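Local atomic coordinates of replicase polyprotein 1a (Avian infectious bronchitis virus, PDB entry 3LD1), a protein that is of uncertain function but forms a fragment, probably N-terminal, of non-structural protein 2 from the coronavirus replicase polyprotein. Residues A[36-39]-A[40-44]; A[149-152]-A[153-157]. The protein carries 3 engineered substitutions. All blocks are in the same frame, centred on the assembly; numbering follows the deposited sequence.

Contact 1 of 2, residues A[36-39]-A[40-44]; sequences VRQK and FDRNL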
ATOM      1  N   VAL A  36       9.566  -4.715 -14.120  1.00 38.89           N
ATOM      2  CA  VAL A  36      10.514  -4.728 -15.237  1.00 39.12           C
ATOM      3  C   VAL A  36      11.995  -4.821 -14.763  1.00 40.64           C
ATOM      4  O   VAL A  36      12.785  -5.618 -15.312  1.00 42.77           O
ATOM      5  CB  VAL A  36      10.346  -3.494 -16.166  1.00 38.30           C
ATOM      6  CG1 VAL A  36      11.222  -3.629 -17.339  1.00 35.50           C
ATOM      7  CG2 VAL A  36       8.838  -3.290 -16.627  1.00 38.11           C
ATOM      8  N   ARG A  37      12.376  -4.046 -13.744  1.00 40.97           N
ATOM      9  CA  ARG A  37      13.756  -4.066 -13.300  1.00 41.77           C
ATOM     10  C   ARG A  37      14.022  -5.403 -12.590  1.00 42.94           C
ATOM     11  O   ARG A  37      15.080  -6.003 -12.735  1.00 42.53           O
ATOM     12  CB  ARG A  37      14.045  -2.838 -12.418  1.00 41.50           C
ATOM     13  CG  ARG A  37      15.471  -2.764 -11.808  1.00 41.27           C
ATOM     14  CD  ARG A  37      16.504  -2.779 -12.892  1.00 39.34           C
ATOM     15  NE  ARG A  37      17.925  -2.976 -12.461  1.00 35.46           N
ATOM     16  CZ  ARG A  37      18.662  -1.947 -12.076  1.00 32.18           C
ATOM     17  NH1 ARG A  37      18.082  -0.752 -12.000  1.00 32.19           N
ATOM     18  NH2 ARG A  37      19.924  -2.111 -11.740  1.00 32.68           N
ATOM     19  N   GLN A  38      13.040  -5.902 -11.862  1.00 44.19           N
ATOM     20  CA  GLN A  38      13.234  -7.198 -11.192  1.00 46.55           C
ATOM     21  C   GLN A  38      13.450  -8.319 -12.230  1.00 45.40           C
ATOM     22  O   GLN A  38      14.393  -9.089 -12.114  1.00 46.64           O
ATOM     23  CB  GLN A  38      12.096  -7.485 -10.176  1.00 45.98           C
ATOM     24  CG  GLN A  38      11.764  -8.980 -10.047  1.00 46.47           C
ATOM     25  CD  GLN A  38      10.340  -9.220  -9.423  1.00 49.81           C
ATOM     26  OE1 GLN A  38      10.095  -9.028  -8.200  1.00 45.58           O
ATOM     27  NE2 GLN A  38       9.392  -9.631 -10.294  1.00 56.16           N
ATOM     28  N   LYS A  39      12.622  -8.378 -13.268  1.00 44.69           N
ATOM     29  CA  LYS A  39      12.819  -9.406 -14.360  1.00 44.09           C
ATOM     30  C   LYS A  39      14.215  -9.313 -14.980  1.00 42.60           C
ATOM     31  O   LYS A  39      14.900 -10.302 -15.331  1.00 40.73           O
ATOM     32  CB  LYS A  39      11.782  -9.172 -15.468  1.00 43.34           C
ATOM     33  CG  LYS A  39      11.787 -10.153 -16.629  1.00 46.07           C
ATOM     34  CD  LYS A  39      10.491  -9.941 -17.514  1.00 45.00           C
ATOM     35  CE  LYS A  39      10.471 -10.991 -18.632  1.00 51.72           C
ATOM     36  NZ  LYS A  39       9.052 -11.527 -18.835  1.00 55.64           N
ATOM     37  N   PHE A  40      14.634  -8.080 -15.141  1.00 41.33           N
ATOM     38  CA  PHE A  40      15.878  -7.923 -15.832  1.00 42.18           C
ATOM     39  C   PHE A  40      17.033  -8.369 -14.907  1.00 41.64           C
ATOM     40  O   PHE A  40      17.913  -9.143 -15.315  1.00 42.07           O
ATOM     41  CB  PHE A  40      15.982  -6.494 -16.346  1.00 42.43           C
ATOM     42  CG  PHE A  40      17.357  -6.095 -16.751  1.00 45.52           C
ATOM     43  CD1 PHE A  40      17.724  -6.090 -18.095  1.00 46.30           C
ATOM     44  CD2 PHE A  40      18.305  -5.691 -15.789  1.00 46.18           C
ATOM     45  CE1 PHE A  40      19.033  -5.670 -18.494  1.00 44.07           C
ATOM     46  CE2 PHE A  40      19.592  -5.278 -16.159  1.00 43.73           C
ATOM     47  CZ  PHE A  40      19.959  -5.264 -17.517  1.00 45.43           C
ATOM     48  N   ASP A  41      17.012  -7.955 -13.645  1.00 40.58           N
ATOM     49  CA  ASP A  41      18.074  -8.435 -12.767  1.00 40.82           C
ATOM     50  C   ASP A  41      18.064  -9.946 -12.689  1.00 40.16           C
ATOM     51  O   ASP A  41      19.104 -10.507 -12.591  1.00 39.35           O
ATOM     52  CB  ASP A  41      17.923  -7.897 -11.357  1.00 39.48           C
ATOM     53  CG  ASP A  41      17.816  -6.414 -11.322  1.00 41.54           C
ATOM     54  OD1 ASP A  41      18.268  -5.678 -12.313  1.00 38.04           O
ATOM     55  OD2 ASP A  41      17.248  -5.961 -10.274  1.00 39.92           O
ATOM     56  N   ARG A  42      16.891 -10.583 -12.666  1.00 40.31           N
ATOM     57  CA  ARG A  42      16.851 -12.052 -12.627  1.00 41.55           C
ATOM     58  C   ARG A  42      17.471 -12.655 -13.868  1.00 40.89           C
ATOM     59  O   ARG A  42      18.246 -13.614 -13.768  1.00 40.77           O
ATOM     60  CB  ARG A  42      15.434 -12.601 -12.561  1.00 42.42           C
ATOM     61  CG  ARG A  42      14.699 -12.394 -11.304  1.00 46.25           C
ATOM     62  CD  ARG A  42      13.334 -13.100 -11.403  1.00 53.23           C
ATOM     63  NE  ARG A  42      12.582 -13.006 -10.135  1.00 64.07           N
ATOM     64  CZ  ARG A  42      11.271 -12.722  -9.994  1.00 67.63           C
ATOM     65  NH1 ARG A  42      10.528 -12.385 -11.038  1.00 69.54           N
ATOM     66  NH2 ARG A  42      10.710 -12.722  -8.782  1.00 68.35           N
ATOM     67  N   ASN A  43      17.121 -12.094 -15.026  1.00 40.62           N
ATOM     68  CA  ASN A  43      17.616 -12.582 -16.321  1.00 41.85           C
ATOM     69  C   ASN A  43      19.119 -12.626 -16.309  1.00 41.90           C
ATOM     70  O   ASN A  43      19.721 -13.598 -16.746  1.00 41.55           O
ATOM     71  CB  ASN A  43      17.177 -11.671 -17.480  1.00 41.36           C
ATOM     72  CG  ASN A  43      15.859 -12.088 -18.096  1.00 43.76           C
ATOM     73  OD1 ASN A  43      15.562 -13.273 -18.131  1.00 47.14           O
ATOM     74  ND2 ASN A  43      15.079 -11.116 -18.629  1.00 40.71           N
ATOM     75  N   LEU A  44      19.711 -11.539 -15.815  1.00 42.44           N
ATOM     76  CA  LEU A  44      21.151 -11.411 -15.788  1.00 43.03           C
ATOM     77  C   LEU A  44      21.764 -12.527 -15.007  1.00 44.47           C
ATOM     78  O   LEU A  44      22.771 -13.049 -15.427  1.00 45.99           O
ATOM     79  CB  LEU A  44      21.539 -10.074 -15.206  1.00 42.74           C
ATOM     80  CG  LEU A  44      23.010  -9.656 -15.115  1.00 46.12           C
ATOM     81  CD1 LEU A  44      23.748  -9.561 -16.491  1.00 42.66           C
ATOM     82  CD2 LEU A  44      23.141  -8.313 -14.343  1.00 41.76           C
TER
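Arg-37 reaches one turn forward along helix 30-46 to meet the carboxylate of Asp-41. From CB the chain sets out with CG opposite the backbone N (chi1 177°) and then folds at chi2 (58°), bringing its far half beside Asp-41. CG passes 4.0 Å from Asp-41 OD2, and CD comes to 3.4 Å from Asp-41 OD1. NE donates to Asp-41 OD1 at 2.7 Å as part of a salt bridge. The oxygen sits at the guanidinium edge, near its plane, and receives the proton on its syn lone pair, although guanidinium and carboxylate planes stand 79° apart. Beyond CZ, NH2 makes a second salt bridge, to Asp-17 of helix 13-20.

On another flank Gln-38 and Arg-42 run side by side. The amide carbon CD of Gln-38 lies over one face of the Arg-42 guanidinium, 3.2 Å above its plane and displaced toward the rim. Gln-38 NE2 and Arg-42 NH1, both donors, come to 3.1 Å without a hydrogen bond, leaving a face contact. Main-chain bonds underlie both pairs, including Asp-41 N to Arg-37 O at 2.9 Å. Together they are characteristic of i to i+4 side-chain pairing on an amphipathic helix, here with Phe-40 packed against Phe-20 and Phe-52.

Contact 2 of 2, residues A[149-152]-A[153-157]; sequences RLVG and EVTAK
An i to i+4 hydroxyl-to-carbonyl bond within helix 140-162 defines this contact: Thr-155 turns its side chain back onto Val-151, one turn earlier. With OG1 set beside its own backbone N (chi1 -61°), the threonine hydroxyl donates to Val-151 O over 2.8 Å. The same oxygen accepts the backbone N of Thr-155 at 2.7 Å. The amide lies almost straight out from the carbonyl, with a C=O...N angle of 179°, whereas the hydroxyl stands above the carbonyl plane, 60° out of it. The methyl CG1 of Val-151 lies 3.9 Å from Thr-155 OG1.

The preceding bond of the helix, Val-154 N to Leu-150 O, is 2.8 Å long. Methyl CG2 of Val-154 lies 3.2 Å from Leu-150 O, near the oxygen that its own amide binds. Gly-152 continues the ladder by accepting Ala-156 N at 3.2 Å through its O.

Glu-153 runs backward along the helix, bent at chi2, and crosses the end of Leu-150. Its OE1 touches the methyl CD2 of Leu-150 at 3.6 Å, a polar-to-aliphatic contact. OE2 remains 5.1 Å from Arg-149 NH1, too far for direct contact; Arg-149 instead pairs through NH2 with Asp-123 and through NE with Ala-119 O. Outside the segments, Val-151 and Val-154 meet Phe-181 of helix 174-185, while Leu-150 and Val-154 pack on Phe-205 of helix 194-207.

Val-151 O is gripped by two donors, and the OG1 bond gives a buried threonine hydroxyl a partner inside its own helix. This bond helps hold chi1 of Thr-155, while the amide bond belongs to the helix itself. The Glu-153 charge would probably add a weaker, longer-range attraction to that of Asp-123 on Arg-149.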
ATOM      1  N   ARG A 149      10.099  10.735  -2.595  1.00 42.22           N
ATOM      2  CA  ARG A 149       9.010  11.520  -3.219  1.00 43.36           C
ATOM      3  C   ARG A 149       7.713  10.805  -3.086  1.00 43.47           C
ATOM      4  O   ARG A 149       6.645  11.421  -3.230  1.00 44.56           O
ATOM      5  CB  ARG A 149       9.189  11.716  -4.724  1.00 42.25           C
ATOM      6  CG  ARG A 149      10.420  12.413  -5.206  1.00 43.43           C
ATOM      7  CD  ARG A 149      10.314  12.564  -6.785  1.00 44.92           C
ATOM      8  NE  ARG A 149      10.563  13.962  -7.117  1.00 51.58           N
ATOM      9  CZ  ARG A 149       9.730  14.793  -7.744  1.00 55.20           C
ATOM     10  NH1 ARG A 149       8.561  14.401  -8.245  1.00 55.42           N
ATOM     11  NH2 ARG A 149      10.117  16.044  -7.928  1.00 58.66           N
ATOM     12  N   LEU A 150       7.821   9.488  -2.925  1.00 43.85           N
ATOM     13  CA  LEU A 150       6.669   8.592  -2.884  1.00 44.98           C
ATOM     14  C   LEU A 150       5.849   8.668  -1.581  1.00 47.06           C
ATOM     15  O   LEU A 150       4.659   8.340  -1.588  1.00 46.16           O
ATOM     16  CB  LEU A 150       7.089   7.166  -3.121  1.00 42.69           C
ATOM     17  CG  LEU A 150       7.734   6.897  -4.466  1.00 42.07           C
ATOM     18  CD1 LEU A 150       8.255   5.491  -4.579  1.00 35.49           C
ATOM     19  CD2 LEU A 150       6.832   7.217  -5.593  1.00 41.87           C
ATOM     20  N   VAL A 151       6.485   9.161  -0.504  1.00 49.73           N
ATOM     21  CA  VAL A 151       5.846   9.324   0.792  1.00 51.35           C
ATOM     22  C   VAL A 151       4.694  10.295   0.607  1.00 52.00           C
ATOM     23  O   VAL A 151       3.540   9.949   0.785  1.00 53.15           O
ATOM     24  CB  VAL A 151       6.860   9.823   1.787  1.00 52.04           C
ATOM     25  CG1 VAL A 151       6.203  10.019   3.138  1.00 52.06           C
ATOM     26  CG2 VAL A 151       8.056   8.811   1.891  1.00 51.11           C
ATOM     27  N   GLY A 152       5.013  11.482   0.140  1.00 52.90           N
ATOM     28  CA  GLY A 152       4.020  12.455  -0.285  1.00 53.62           C
ATOM     29  C   GLY A 152       2.908  11.850  -1.127  1.00 54.60           C
ATOM     30  O   GLY A 152       1.742  12.097  -0.833  1.00 54.86           O
ATOM     31  N   GLU A 153       3.215  11.078  -2.173  1.00 54.80           N
ATOM     32  CA  GLU A 153       2.105  10.562  -3.025  1.00 56.35           C
ATOM     33  C   GLU A 153       1.240   9.610  -2.193  1.00 56.16           C
ATOM     34  O   GLU A 153       0.008   9.760  -2.165  1.00 55.53           O
ATOM     35  CB  GLU A 153       2.546   9.904  -4.367  1.00 56.22           C
ATOM     36  CG  GLU A 153       3.072  10.910  -5.450  1.00 56.14           C
ATOM     37  CD  GLU A 153       4.291  10.349  -6.259  1.00 59.43           C
ATOM     38  OE1 GLU A 153       4.163   9.291  -6.940  1.00 61.43           O
ATOM     39  OE2 GLU A 153       5.393  10.976  -6.232  1.00 62.41           O
ATOM     40  N   VAL A 154       1.897   8.699  -1.457  1.00 55.31           N
ATOM     41  CA  VAL A 154       1.197   7.664  -0.719  1.00 53.81           C
ATOM     42  C   VAL A 154       0.393   8.280   0.428  1.00 55.42           C
ATOM     43  O   VAL A 154      -0.806   7.968   0.595  1.00 54.89           O
ATOM     44  CB  VAL A 154       2.154   6.591  -0.236  1.00 52.96           C
ATOM     45  CG1 VAL A 154       1.488   5.651   0.729  1.00 48.33           C
ATOM     46  CG2 VAL A 154       2.696   5.871  -1.412  1.00 51.86           C
ATOM     47  N   THR A 155       1.035   9.157   1.214  1.00 56.21           N
ATOM     48  CA  THR A 155       0.322   9.863   2.275  1.00 56.10           C
ATOM     49  C   THR A 155      -1.000  10.398   1.729  1.00 56.81           C
ATOM     50  O   THR A 155      -2.066  10.002   2.186  1.00 56.01           O
ATOM     51  CB  THR A 155       1.137  10.972   2.798  1.00 55.98           C
ATOM     52  OG1 THR A 155       2.327  10.394   3.321  1.00 55.92           O
ATOM     53  CG2 THR A 155       0.372  11.755   3.921  1.00 54.72           C
ATOM     54  N   ALA A 156      -0.905  11.256   0.717  1.00 57.60           N
ATOM     55  CA  ALA A 156      -2.074  11.737  -0.018  1.00 59.13           C
ATOM     56  C   ALA A 156      -3.128  10.671  -0.377  1.00 59.52           C
ATOM     57  O   ALA A 156      -4.245  10.774   0.053  1.00 60.58           O
ATOM     58  CB  ALA A 156      -1.664  12.533  -1.248  1.00 58.69           C
ATOM     59  N   LYS A 157      -2.813   9.680  -1.180  1.00 60.10           N
ATOM     60  CA  LYS A 157      -3.794   8.653  -1.488  1.00 61.43           C
ATOM     61  C   LYS A 157      -4.499   8.087  -0.227  1.00 62.53           C
ATOM     62  O   LYS A 157      -5.620   7.576  -0.325  1.00 62.46           O
ATOM     63  CB  LYS A 157      -3.151   7.504  -2.263  1.00 61.17           C
ATOM     64  CG  LYS A 157      -2.465   7.873  -3.607  1.00 62.96           C
ATOM     65  CD  LYS A 157      -1.862   6.614  -4.337  1.00 63.03           C
ATOM     66  CE  LYS A 157      -1.266   6.963  -5.688  1.00 63.77           C
ATOM     67  NZ  LYS A 157      -0.958   5.709  -6.372  1.00 66.80           N
TER

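Contacts 1 and 2 come in series along the chain, on separate helices: 36-44 within helix 30-46 and 149-157 within helix 140-162. Their centres are 26 Å apart and their nearest atoms about 13 Å, without touching. Contact 1 lies toward the periphery, 23 Å from the chain centre, on a helix followed directly by strands 50-54 and 57-64 of the four-stranded mixed sheet. Contact 2 is more central, 10 Å from that point, where helices 174-185 and 194-207 pack on it. The pair therefore samples the sheet-bearing N-terminal region and the helical middle of an elongated chain, each helix tied to its neighbours by its own packing.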